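Local coordinates for protein Na Glutathione S-transferase 2 (Necator americanus, PDB 2ON5) that probably catalyses the conjugation of glutathione to electrophilic compounds and holds bound glutathione in its pocket, at residues L158-A161 / E162-G166. Residues are numbered along the deposited sequence; the frame is centred on the assembly and turned at random.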
loop_
_atom_site.group_PDB
_atom_site.type_symbol
_atom_site.label_atom_id
_atom_site.label_comp_id
_atom_site.label_asym_id
_atom_site.label_seq_id
_atom_site.Cartn_x
_atom_site.Cartn_y
_atom_site.Cartn_z
ATOM N N LEU A 158 3.872 -13.415 6.658
ATOM C CA LEU A 158 2.681 -14.186 6.354
ATOM C C LEU A 158 2.335 -13.975 4.899
ATOM O O LEU A 158 2.045 -14.943 4.201
ATOM C CB LEU A 158 1.508 -13.792 7.274
ATOM C CG LEU A 158 1.691 -14.015 8.794
ATOM C CD1 LEU A 158 0.507 -13.491 9.641
ATOM C CD2 LEU A 158 1.940 -15.494 9.109
ATOM N N CYS A 159 2.427 -12.718 4.436
ATOM C CA CYS A 159 2.160 -12.394 3.012
ATOM C C CYS A 159 3.091 -13.188 2.108
ATOM O O CYS A 159 2.639 -13.826 1.153
ATOM C CB CYS A 159 2.320 -10.893 2.710
ATOM S SG CYS A 159 1.004 -9.882 3.425
ATOM N N LEU A 160 4.396 -13.125 2.377
ATOM C CA LEU A 160 5.346 -13.815 1.492
ATOM C C LEU A 160 5.224 -15.351 1.512
ATOM O O LEU A 160 5.198 -15.988 0.430
ATOM C CB LEU A 160 6.794 -13.382 1.776
ATOM C CG LEU A 160 7.847 -13.966 0.838
ATOM C CD1 LEU A 160 7.668 -13.449 -0.593
ATOM C CD2 LEU A 160 9.242 -13.694 1.401
ATOM N N ALA A 161 5.214 -15.939 2.710
ATOM C CA ALA A 161 5.105 -17.410 2.874
ATOM C C ALA A 161 3.826 -17.926 2.199
ATOM O O ALA A 161 3.823 -18.962 1.490
ATOM C CB ALA A 161 5.104 -17.794 4.384
ATOM N N GLU A 162 2.731 -17.205 2.403
ATOM C CA GLU A 162 1.440 -17.598 1.780
ATOM C C GLU A 162 1.509 -17.539 0.251
ATOM O O GLU A 162 1.135 -18.489 -0.422
ATOM C CB GLU A 162 0.268 -16.763 2.325
ATOM C CG GLU A 162 -1.082 -17.017 1.661
ATOM C CD GLU A 162 -1.493 -18.489 1.641
ATOM O OE1 GLU A 162 -1.333 -19.201 2.658
ATOM O OE2 GLU A 162 -2.020 -18.912 0.607
ATOM N N HIS A 163 2.021 -16.435 -0.283
ATOM C CA HIS A 163 2.158 -16.305 -1.722
ATOM C C HIS A 163 3.033 -17.397 -2.298
ATOM O O HIS A 163 2.612 -18.124 -3.222
ATOM C CB HIS A 163 2.762 -14.939 -2.124
ATOM C CG HIS A 163 3.062 -14.863 -3.588
ATOM N ND1 HIS A 163 4.344 -14.906 -4.098
ATOM C CD2 HIS A 163 2.231 -14.834 -4.655
ATOM C CE1 HIS A 163 4.286 -14.879 -5.420
ATOM N NE2 HIS A 163 3.015 -14.845 -5.781
ATOM N N THR A 164 4.272 -17.497 -1.806
ATOM C CA THR A 164 5.209 -18.417 -2.450
ATOM C C THR A 164 4.744 -19.870 -2.366
ATOM O O THR A 164 4.812 -20.608 -3.366
ATOM C CB THR A 164 6.646 -18.288 -1.932
ATOM O OG1 THR A 164 6.715 -18.670 -0.551
ATOM C CG2 THR A 164 7.166 -16.860 -2.105
ATOM N N SER A 165 4.245 -20.262 -1.195
ATOM C CA SER A 165 3.779 -21.638 -0.995
ATOM C C SER A 165 2.569 -21.938 -1.872
ATOM O O SER A 165 2.428 -23.053 -2.423
ATOM C CB SER A 165 3.458 -21.907 0.481
ATOM O OG SER A 165 2.307 -21.189 0.895
ATOM N N GLY A 166 1.705 -20.937 -2.012
ATOM C CA GLY A 166 0.499 -21.031 -2.839
ATOM C C GLY A 166 0.825 -21.270 -4.301
ATOM O O GLY A 166 0.249 -22.163 -4.921
#
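Leu160 and Thr164 meet one turn apart on helix 155-168, an alpha-helix of the all-helical C-terminal domain of the glutathione S-transferase fold. Their branches cross obliquely, and CD1 of Leu160 lies 3.8 Å from CG2 of Thr164. In the leucine, CG stands opposite the backbone N (chi1 -176°), turned toward the following turn, and chi2 (66°) brings CD1 to the threonine methyl. Leu160 rests on His184 and Thr164 on Ala185 of helix 179-189, while Thr164 OG1 is hydrogen-bonded to Tyr175 OH. The regular i to i+4 pattern beneath is documented by three backbone bonds: Glu162 N to Leu158 O and His163 N to Cys159 O, each 3.0 Å, and Thr164 N to Leu160 O at 2.9 Å, the straightest of them (N-H...O 176°). Packing is also close on another flank, where the His163 ring meets that of Tyr98 nearly at right angles. Glu162, buried beside helix 16-25, sends its bent side chain away from the preceding turn, and its carboxylate forms salt bridges with Arg12 and Arg201, which probably stabilise its negative charge. The looser end is at Ser165 and Gly166, both partly open to solvent. There Ser165 folds its hydroxyl back over its own helix, and Ala161 O takes two bonds from opposite faces of its carbonyl plane: Ser165 N at 3.0 Å and Ser165 OG at 2.8 Å.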